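Local atomic coordinates of extracellular ligand-binding receptor (PDB entry 3SG0), a protein that binds benzoylformate and probably related lignin-derived aromatic acids, as a probable transport-linked solute-binding receptor of the leucine-binding protein family. Residues I165-A170 with Y196-A201; T192-A197 with L208-T213; R133-K138 with F336-R341. All coordinates share one frame; numbering follows the deposited sequence.

Contact 1 (I165-A170 with Y196-A201); sequences IGFSDA and YARSDA. With 173 (benzoyl-formic acid), chain B.
A chi1 of -57°, anti to the carbonyl carbon, puts Arg198 CG over the Phe167 ring, and the extended chain from CG to NE continues across it. There Arg198 CG makes a CH-pi contact 3.5 Å from the ring centroid, and farther on NE comes within 3.3 Å of Phe167 CD2, so that the guanidinium also has the ring against one of its faces, the two planes 28° apart. Asp169 turns its CG between its backbone N and carbonyl carbon (chi1 65°) and meets the edge of the guanidinium. A single oxygen, Asp169 OD2, accepts from both Arg198 NE and NH2, each at 3.0 Å, in a side-on salt bridge; OD1 caps the following helix at Gly172 N. At the ends of the parallel strands 161-167 and 189-196, Tyr196 N bonds to Gly166 O and Ser168 N to Tyr196 O (2.9 Å). The Tyr196 ring packs obliquely against that of Phe167, with CZ 3.6 Å from Phe167 CE1, while its hydroxyl is held by Ser222 and Pro226. These loops at the carboxyl ends of the strands line the cleft of the periplasmic binding protein fold. Arg198 NH2 donates to benzoylformate O1A at 2.8 Å and NH1 to its O2 at 3.2 Å; Thr99 and Ala121 also bind the ligand. Asp169 is thus a second-shell residue: it takes up NE and one N-H of NH2, probably tempers the charge, and helps fix the rotation of the guanidinium, to which the bonds to the acid add.

Contact 2 (T192-A197 with L208-T213); sequences THEVYA and LKIIAT
Lys209 CD lies above one side of the Glu194 carboxylate plane, displaced outward past the oxygens, 3.6 Å from Glu194 OE2 and nearly as close to OE1, and two waters sit near that plane at the oxygen edge. One water donates to Glu194 OE1 at 2.8 Å and the other to OE2 at 2.7 Å; both accept from Lys209 NZ. The ammonium itself stays 4.6 Å from Glu194 OE1, so the opposite charges meet through water instead of in a direct salt bridge. The Lys209 chain is extended beyond CG and crosses Glu194 at about a right angle, whereas Glu194 is bent at chi2 (-60°), which places its CD. Next to the charged pair, Ile210 CG1 packs against Glu194 CG (4.1 Å) and Thr192 OG1 (3.5 Å), and the methyl of Thr192, CG2, meets Thr213 CG2 at 3.8 Å. Thr213 OG1 reaches back to Ile210 O at 2.7 Å, on a lone pair in the carbonyl plane; the same oxygen takes Thr213 N, so two donors grip it. Strand 189-196, its loop and helix 204-212 form a beta-alpha unit, the helix packing back on this edge strand of the four-stranded parallel sheet in one lobe of the periplasmic binding protein; Ile210 also reaches Ile165. No hydrogen bond links the two segments directly: they are held by packing of carbon groups and of the Thr192 hydroxyl, whose OG1 is already bonded to Tyr164 O, and the opposite charges probably attract through the two bridging waters.

Contact 3 (R133-K138 with F336-R341); sequences RKWVYK and FRAAIR
Arg341 reaches from helix 334-344 to the backbone of Lys134, where NH1 donates to Lys134 O at 2.9 Å in a nearly straight bond (164°), the oxygen lying in the guanidinium plane. The same NH1 forms a salt bridge with Glu345, so this nitrogen serves two acceptors. In return, the helix offers a carbonyl: Tyr137 OH donates to Arg341 O at 2.7 Å, which satisfies the buried phenol. A chi1 of -165° sets Arg341 CG anti to the backbone N, 3.6 Å from Trp135 CE3; the bend at chi2 then puts CD over one face of the ring, 3.6 Å from the centroid of its six-membered part, a CH-pi contact, and a bend at chi3 places NE. The guanidinium is too far off for more than a weak cation-pi attraction. In the periplasmic binding protein fold this joins strand 136-138, at one border of the six-stranded mixed sheet, and the 3-10 turn before it to a helix almost 200 residues later. Trp135 CH2 lies loosely against Ala338 CB, 4.4 Å away. Lys134 NZ, 5.1 Å from Arg341 NH1 and of like charge, is bonded to Pro361 O, and Arg337 NE to Lys113 O.

Contacts 1 and 2 adjoin, their centres 12 Å apart. They share Tyr196 and Ala197, and both involve strand 189-196, which lies beside strand 161-167 in the four-stranded parallel sheet; a probable hydrogen bond from Gly166 N to Glu194 O joins them. From the sheet edge, contact 1 leads to the ligand and contact 2 to helix 204-212. Contact 3 belongs to the six-stranded sheet, with its centre 31 Å from that of contact 1 and 40 Å from that of contact 2. Along the chain, segments 133-138 and 336-341 bracket both: the chain crosses from the lobe of contact 3 to that of contacts 1 and 2 and comes back, with benzoylformate bound between the lobes.

Contact 1 (I165-A170 with Y196-A201)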
loop_
_atom_site.group_PDB
_atom_site.type_symbol
_atom_site.label_atom_id
_atom_site.label_comp_id
_atom_site.label_asym_id
_atom_site.label_seq_id
_atom_site.Cartn_x
_atom_site.Cartn_y
_atom_site.Cartn_z
ATOM N N ILE A 165 6.622 -9.676 15.627
ATOM C CA ILE A 165 7.834 -9.377 14.870
ATOM C C ILE A 165 7.434 -8.508 13.688
ATOM O O ILE A 165 6.395 -8.732 13.067
ATOM C CB ILE A 165 8.571 -10.651 14.389
ATOM C CG1 ILE A 165 9.850 -10.280 13.636
ATOM C CG2 ILE A 165 7.664 -11.551 13.549
ATOM C CD1 ILE A 165 10.733 -11.475 13.300
ATOM N N GLY A 166 8.239 -7.503 13.379
ATOM C CA GLY A 166 7.924 -6.646 12.250
ATOM C C GLY A 166 9.174 -5.996 11.701
ATOM O O GLY A 166 10.253 -6.090 12.296
ATOM N N PHE A 167 9.040 -5.331 10.563
ATOM C CA PHE A 167 10.179 -4.640 9.985
ATOM C C PHE A 167 10.655 -3.534 10.924
ATOM O O PHE A 167 9.852 -2.831 11.553
ATOM C CB PHE A 167 9.803 -3.972 8.667
ATOM C CG PHE A 167 9.627 -4.910 7.493
ATOM C CD1 PHE A 167 10.298 -6.128 7.391
ATOM C CD2 PHE A 167 8.803 -4.520 6.450
ATOM C CE1 PHE A 167 10.124 -6.935 6.263
ATOM C CE2 PHE A 167 8.630 -5.306 5.335
ATOM C CZ PHE A 167 9.292 -6.511 5.227
ATOM N N SER A 168 11.969 -3.342 10.958
ATOM C CA SER A 168 12.584 -2.242 11.695
ATOM C C SER A 168 12.544 -0.958 10.862
ATOM O O SER A 168 13.585 -0.372 10.540
ATOM C CB SER A 168 14.022 -2.600 12.071
ATOM O OG SER A 168 14.697 -3.139 10.950
ATOM N N ASP A 169 11.341 -0.535 10.490
ATOM C CA ASP A 169 11.164 0.707 9.752
ATOM C C ASP A 169 9.795 1.284 10.072
ATOM O O ASP A 169 9.058 0.729 10.895
ATOM C CB ASP A 169 11.374 0.510 8.241
ATOM C CG ASP A 169 10.338 -0.401 7.593
ATOM O OD1 ASP A 169 9.202 -0.520 8.095
ATOM O OD2 ASP A 169 10.672 -0.991 6.540
ATOM N N ALA A 170 9.450 2.398 9.436
ATOM C CA ALA A 170 8.223 3.099 9.794
ATOM C C ALA A 170 6.962 2.305 9.448
ATOM O O ALA A 170 5.918 2.500 10.065
ATOM C CB ALA A 170 8.182 4.475 9.152
ATOM N N TYR A 196 13.086 -7.062 12.278
ATOM C CA TYR A 196 14.065 -7.514 11.308
ATOM C C TYR A 196 14.089 -6.564 10.136
ATOM O O TYR A 196 13.134 -5.809 9.918
ATOM C CB TYR A 196 13.815 -8.955 10.859
ATOM C CG TYR A 196 12.656 -9.238 9.917
ATOM C CD1 TYR A 196 12.890 -9.762 8.646
ATOM C CD2 TYR A 196 11.337 -9.081 10.328
ATOM C CE1 TYR A 196 11.847 -10.085 7.792
ATOM C CE2 TYR A 196 10.284 -9.399 9.480
ATOM C CZ TYR A 196 10.547 -9.906 8.218
ATOM O OH TYR A 196 9.488 -10.236 7.389
ATOM N N ALA A 197 15.193 -6.588 9.395
ATOM C CA ALA A 197 15.333 -5.771 8.203
ATOM C C ALA A 197 14.847 -6.549 6.989
ATOM O O ALA A 197 14.923 -7.775 6.952
ATOM C CB ALA A 197 16.765 -5.323 8.027
ATOM N N ARG A 198 14.329 -5.835 5.994
ATOM C CA ARG A 198 13.606 -6.490 4.902
ATOM C C ARG A 198 14.403 -7.569 4.175
ATOM O O ARG A 198 13.833 -8.583 3.761
ATOM C CB ARG A 198 13.047 -5.466 3.903
ATOM C CG ARG A 198 12.139 -4.421 4.526
ATOM C CD ARG A 198 11.175 -3.794 3.502
ATOM N NE ARG A 198 10.391 -2.739 4.137
ATOM C CZ ARG A 198 9.164 -2.363 3.793
ATOM N NH1 ARG A 198 8.519 -2.936 2.781
ATOM N NH2 ARG A 198 8.578 -1.400 4.488
ATOM N N SER A 199 15.712 -7.368 4.013
ATOM C CA SER A 199 16.518 -8.339 3.273
ATOM C C SER A 199 17.192 -9.405 4.132
ATOM O O SER A 199 17.952 -10.218 3.611
ATOM C CB SER A 199 17.572 -7.646 2.406
ATOM O OG SER A 199 16.957 -6.905 1.371
ATOM N N ASP A 200 16.923 -9.426 5.434
ATOM C CA ASP A 200 17.611 -10.372 6.306
ATOM C C ASP A 200 17.421 -11.822 5.863
ATOM O O ASP A 200 16.330 -12.226 5.462
ATOM C CB ASP A 200 17.136 -10.237 7.755
ATOM C CG ASP A 200 17.692 -9.013 8.456
ATOM O OD1 ASP A 200 18.578 -8.334 7.897
ATOM O OD2 ASP A 200 17.240 -8.752 9.591
ATOM N N ALA A 201 18.483 -12.611 5.980
ATOM C CA ALA A 201 18.443 -14.030 5.631
ATOM C C ALA A 201 17.791 -14.919 6.699
ATOM O O ALA A 201 17.295 -16.008 6.396
ATOM C CB ALA A 201 19.850 -14.529 5.321
HETATM O O1B 173 B . 4.404 0.843 2.993
HETATM C C1 173 B . 5.177 -0.075 2.922
HETATM O O1A 173 B . 6.505 0.015 3.325
HETATM C C2 173 B . 4.686 -1.462 2.607
HETATM O O2 173 B . 5.387 -2.410 2.795
HETATM C C1G 173 B . 3.324 -1.582 1.997
HETATM C C2D 173 B . 2.934 -0.641 0.862
HETATM C C2E 173 B . 1.551 -0.731 0.250
HETATM C C3 173 B . 0.561 -1.758 0.796
HETATM C C1E 173 B . 0.982 -2.692 1.947
HETATM C C1D 173 B . 2.367 -2.619 2.555
#

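Contact 2 (T192-A197 with L208-T213)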
loop_
_atom_site.group_PDB
_atom_site.type_symbol
_atom_site.label_atom_id
_atom_site.label_comp_id
_atom_site.label_asym_id
_atom_site.label_seq_id
_atom_site.Cartn_x
_atom_site.Cartn_y
_atom_site.Cartn_z
ATOM N N THR A 192 6.301 -9.531 22.894
ATOM C CA THR A 192 7.609 -9.155 22.362
ATOM C C THR A 192 7.495 -7.931 21.482
ATOM O O THR A 192 6.399 -7.522 21.097
ATOM C CB THR A 192 8.259 -10.264 21.494
ATOM O OG1 THR A 192 7.453 -10.517 20.334
ATOM C CG2 THR A 192 8.465 -11.547 22.275
ATOM N N HIS A 193 8.653 -7.369 21.150
ATOM C CA HIS A 193 8.770 -6.352 20.121
ATOM C C HIS A 193 10.012 -6.685 19.298
ATOM O O HIS A 193 11.022 -5.983 19.360
ATOM C CB HIS A 193 8.888 -4.959 20.746
ATOM C CG HIS A 193 8.946 -3.844 19.744
ATOM N ND1 HIS A 193 9.163 -2.533 20.106
ATOM C CD2 HIS A 193 8.806 -3.842 18.396
ATOM C CE1 HIS A 193 9.162 -1.771 19.027
ATOM N NE2 HIS A 193 8.955 -2.543 17.975
ATOM N N GLU A 194 9.942 -7.780 18.544
ATOM C CA GLU A 194 11.070 -8.198 17.718
ATOM C C GLU A 194 10.986 -7.510 16.372
ATOM O O GLU A 194 9.887 -7.238 15.865
ATOM C CB GLU A 194 11.082 -9.714 17.535
ATOM C CG GLU A 194 11.335 -10.483 18.825
ATOM C CD GLU A 194 12.664 -10.131 19.462
ATOM O OE1 GLU A 194 13.699 -10.200 18.774
ATOM O OE2 GLU A 194 12.677 -9.778 20.659
ATOM N N VAL A 195 12.147 -7.243 15.786
ATOM C CA VAL A 195 12.203 -6.602 14.484
ATOM C C VAL A 195 13.228 -7.283 13.580
ATOM O O VAL A 195 14.122 -7.992 14.051
ATOM C CB VAL A 195 12.523 -5.086 14.599
ATOM C CG1 VAL A 195 11.434 -4.358 15.388
ATOM C CG2 VAL A 195 13.896 -4.854 15.210
ATOM N N TYR A 196 13.086 -7.062 12.278
ATOM C CA TYR A 196 14.065 -7.514 11.308
ATOM C C TYR A 196 14.089 -6.564 10.136
ATOM O O TYR A 196 13.134 -5.809 9.918
ATOM C CB TYR A 196 13.815 -8.955 10.859
ATOM C CG TYR A 196 12.656 -9.238 9.917
ATOM C CD1 TYR A 196 12.890 -9.762 8.646
ATOM C CD2 TYR A 196 11.337 -9.081 10.328
ATOM C CE1 TYR A 196 11.847 -10.085 7.792
ATOM C CE2 TYR A 196 10.284 -9.399 9.480
ATOM C CZ TYR A 196 10.547 -9.906 8.218
ATOM O OH TYR A 196 9.488 -10.236 7.389
ATOM N N ALA A 197 15.193 -6.588 9.395
ATOM C CA ALA A 197 15.333 -5.771 8.203
ATOM C C ALA A 197 14.847 -6.549 6.989
ATOM O O ALA A 197 14.923 -7.775 6.952
ATOM C CB ALA A 197 16.765 -5.323 8.027
ATOM N N LEU A 208 12.834 -17.545 18.092
ATOM C CA LEU A 208 13.048 -18.288 19.333
ATOM C C LEU A 208 12.566 -17.491 20.548
ATOM O O LEU A 208 11.937 -18.045 21.453
ATOM C CB LEU A 208 14.514 -18.697 19.486
ATOM C CG LEU A 208 14.975 -19.799 18.532
ATOM C CD1 LEU A 208 16.484 -20.001 18.622
ATOM C CD2 LEU A 208 14.238 -21.101 18.808
ATOM N N LYS A 209 12.849 -16.193 20.571
ATOM C CA LYS A 209 12.394 -15.343 21.669
ATOM C C LYS A 209 10.870 -15.304 21.749
ATOM O O LYS A 209 10.288 -15.397 22.835
ATOM C CB LYS A 209 12.960 -13.929 21.543
ATOM C CG LYS A 209 14.435 -13.834 21.878
ATOM C CD LYS A 209 14.953 -12.412 21.743
ATOM C CE LYS A 209 16.438 -12.344 22.075
ATOM N NZ LYS A 209 16.976 -10.960 21.970
ATOM N N ILE A 210 10.220 -15.161 20.601
ATOM C CA ILE A 210 8.768 -15.161 20.565
ATOM C C ILE A 210 8.212 -16.476 21.092
ATOM O O ILE A 210 7.326 -16.489 21.947
ATOM C CB ILE A 210 8.256 -14.889 19.142
ATOM C CG1 ILE A 210 8.568 -13.441 18.757
ATOM C CG2 ILE A 210 6.760 -15.155 19.048
ATOM C CD1 ILE A 210 8.396 -13.129 17.284
ATOM N N ILE A 211 8.733 -17.583 20.584
ATOM C CA ILE A 211 8.257 -18.892 21.005
ATOM C C ILE A 211 8.432 -19.103 22.511
ATOM O O ILE A 211 7.559 -19.676 23.165
ATOM C CB ILE A 211 8.920 -20.006 20.180
ATOM C CG1 ILE A 211 8.312 -20.018 18.774
ATOM C CG2 ILE A 211 8.749 -21.364 20.860
ATOM C CD1 ILE A 211 9.026 -20.911 17.781
ATOM N N ALA A 212 9.530 -18.599 23.067
ATOM C CA ALA A 212 9.794 -18.755 24.498
ATOM C C ALA A 212 8.766 -18.041 25.382
ATOM O O ALA A 212 8.597 -18.402 26.553
ATOM C CB ALA A 212 11.211 -18.294 24.837
ATOM N N THR A 213 8.077 -17.036 24.837
ATOM C CA THR A 213 7.027 -16.350 25.595
ATOM C C THR A 213 5.710 -17.129 25.606
ATOM O O THR A 213 4.756 -16.727 26.270
ATOM C CB THR A 213 6.751 -14.903 25.096
ATOM O OG1 THR A 213 6.133 -14.924 23.799
ATOM C CG2 THR A 213 8.030 -14.083 25.055
HETATM O O HOH W 1 16.404 -10.582 19.195
HETATM O O HOH W 2 14.864 -8.584 21.775
#

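Contact 3 (R133-K138 with F336-R341)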
loop_
_atom_site.group_PDB
_atom_site.type_symbol
_atom_site.label_atom_id
_atom_site.label_comp_id
_atom_site.label_asym_id
_atom_site.label_seq_id
_atom_site.Cartn_x
_atom_site.Cartn_y
_atom_site.Cartn_z
ATOM N N ARG A 133 2.538 17.813 3.423
ATOM C CA ARG A 133 1.614 16.743 3.096
ATOM C C ARG A 133 0.386 17.262 2.352
ATOM O O ARG A 133 -0.371 16.474 1.783
ATOM C CB ARG A 133 1.271 15.942 4.356
ATOM C CG ARG A 133 2.445 15.098 4.828
ATOM C CD ARG A 133 2.337 14.705 6.298
ATOM N NE ARG A 133 3.338 13.700 6.648
ATOM C CZ ARG A 133 4.626 13.938 6.870
ATOM N NH1 ARG A 133 5.102 15.181 6.842
ATOM N NH2 ARG A 133 5.442 12.923 7.127
ATOM N N LYS A 134 0.205 18.588 2.298
ATOM C CA LYS A 134 -0.802 19.174 1.418
ATOM C C LYS A 134 -0.614 18.731 -0.022
ATOM O O LYS A 134 -1.561 18.756 -0.806
ATOM C CB LYS A 134 -0.745 20.701 1.436
ATOM C CG LYS A 134 -1.553 21.356 2.513
ATOM C CD LYS A 134 -3.043 21.128 2.366
ATOM C CE LYS A 134 -3.691 21.642 3.618
ATOM N NZ LYS A 134 -5.127 21.325 3.609
ATOM N N TRP A 135 0.621 18.382 -0.380
ATOM C CA TRP A 135 0.949 17.988 -1.744
ATOM C C TRP A 135 0.868 16.482 -1.976
ATOM O O TRP A 135 1.105 16.035 -3.093
ATOM C CB TRP A 135 2.335 18.533 -2.134
ATOM C CG TRP A 135 2.315 20.018 -2.242
ATOM C CD1 TRP A 135 2.634 20.916 -1.273
ATOM C CD2 TRP A 135 1.884 20.779 -3.371
ATOM N NE1 TRP A 135 2.442 22.195 -1.731
ATOM C CE2 TRP A 135 1.984 22.138 -3.023
ATOM C CE3 TRP A 135 1.432 20.440 -4.656
ATOM C CZ2 TRP A 135 1.643 23.161 -3.906
ATOM C CZ3 TRP A 135 1.098 21.456 -5.533
ATOM C CH2 TRP A 135 1.200 22.800 -5.152
ATOM N N VAL A 136 0.519 15.704 -0.954
ATOM C CA VAL A 136 0.608 14.251 -1.028
ATOM C C VAL A 136 -0.765 13.605 -0.885
ATOM O O VAL A 136 -1.551 13.997 -0.015
ATOM C CB VAL A 136 1.533 13.720 0.093
ATOM C CG1 VAL A 136 1.735 12.206 -0.022
ATOM C CG2 VAL A 136 2.864 14.442 0.055
ATOM N N TYR A 137 -1.049 12.619 -1.732
ATOM C CA TYR A 137 -2.272 11.820 -1.641
ATOM C C TYR A 137 -1.892 10.354 -1.561
ATOM O O TYR A 137 -0.784 9.971 -1.957
ATOM C CB TYR A 137 -3.198 12.103 -2.828
ATOM C CG TYR A 137 -3.698 13.516 -2.791
ATOM C CD1 TYR A 137 -4.773 13.863 -1.986
ATOM C CD2 TYR A 137 -3.063 14.523 -3.505
ATOM C CE1 TYR A 137 -5.224 15.163 -1.924
ATOM C CE2 TYR A 137 -3.499 15.834 -3.434
ATOM C CZ TYR A 137 -4.580 16.143 -2.635
ATOM O OH TYR A 137 -5.043 17.439 -2.531
ATOM N N LYS A 138 -2.810 9.527 -1.078
ATOM C CA LYS A 138 -2.445 8.171 -0.699
ATOM C C LYS A 138 -3.626 7.222 -0.813
ATOM O O LYS A 138 -4.521 7.235 0.033
ATOM C CB LYS A 138 -1.931 8.207 0.743
ATOM C CG LYS A 138 -1.517 6.879 1.328
ATOM C CD LYS A 138 -0.899 7.083 2.707
ATOM C CE LYS A 138 -0.486 5.788 3.358
ATOM N NZ LYS A 138 -1.669 4.979 3.745
ATOM N N PHE A 336 -1.138 24.398 -13.389
ATOM C CA PHE A 336 -1.807 23.133 -13.687
ATOM C C PHE A 336 -1.594 22.128 -12.556
ATOM O O PHE A 336 -2.529 21.468 -12.105
ATOM C CB PHE A 336 -1.284 22.587 -15.017
ATOM C CG PHE A 336 -1.920 21.297 -15.459
ATOM C CD1 PHE A 336 -3.229 21.267 -15.912
ATOM C CD2 PHE A 336 -1.187 20.125 -15.475
ATOM C CE1 PHE A 336 -3.801 20.080 -16.339
ATOM C CE2 PHE A 336 -1.748 18.941 -15.913
ATOM C CZ PHE A 336 -3.057 18.916 -16.343
ATOM N N ARG A 337 -0.358 22.027 -12.086
ATOM C CA ARG A 337 -0.056 21.135 -10.972
ATOM C C ARG A 337 -0.841 21.526 -9.719
ATOM O O ARG A 337 -1.338 20.667 -9.001
ATOM C CB ARG A 337 1.438 21.132 -10.677
ATOM C CG ARG A 337 2.274 20.689 -11.863
ATOM C CD ARG A 337 3.688 20.326 -11.481
ATOM N NE ARG A 337 4.389 21.380 -10.760
ATOM C CZ ARG A 337 5.143 22.313 -11.329
ATOM N NH1 ARG A 337 5.275 22.370 -12.652
ATOM N NH2 ARG A 337 5.750 23.213 -10.563
ATOM N N ALA A 338 -0.938 22.825 -9.459
ATOM C CA ALA A 338 -1.663 23.309 -8.290
ATOM C C ALA A 338 -3.149 23.003 -8.425
ATOM O O ALA A 338 -3.818 22.692 -7.445
ATOM C CB ALA A 338 -1.431 24.805 -8.083
ATOM N N ALA A 339 -3.676 23.108 -9.646
ATOM C CA ALA A 339 -5.081 22.806 -9.878
ATOM C C ALA A 339 -5.354 21.323 -9.641
ATOM O O ALA A 339 -6.375 20.958 -9.073
ATOM C CB ALA A 339 -5.502 23.222 -11.281
ATOM N N ILE A 340 -4.444 20.456 -10.076
ATOM C CA ILE A 340 -4.600 19.038 -9.762
ATOM C C ILE A 340 -4.624 18.816 -8.250
ATOM O O ILE A 340 -5.476 18.094 -7.735
ATOM C CB ILE A 340 -3.506 18.179 -10.414
ATOM C CG1 ILE A 340 -3.649 18.222 -11.939
ATOM C CG2 ILE A 340 -3.593 16.739 -9.911
ATOM C CD1 ILE A 340 -2.550 17.501 -12.674
ATOM N N ARG A 341 -3.675 19.428 -7.547
ATOM C CA ARG A 341 -3.624 19.296 -6.094
ATOM C C ARG A 341 -4.943 19.748 -5.460
ATOM O O ARG A 341 -5.475 19.080 -4.567
ATOM C CB ARG A 341 -2.451 20.102 -5.521
ATOM C CG ARG A 341 -2.089 19.745 -4.067
ATOM C CD ARG A 341 -1.789 20.973 -3.196
ATOM N NE ARG A 341 -2.994 21.775 -3.025
ATOM C CZ ARG A 341 -3.959 21.511 -2.149
ATOM N NH1 ARG A 341 -3.835 20.503 -1.294
ATOM N NH2 ARG A 341 -5.047 22.275 -2.103
#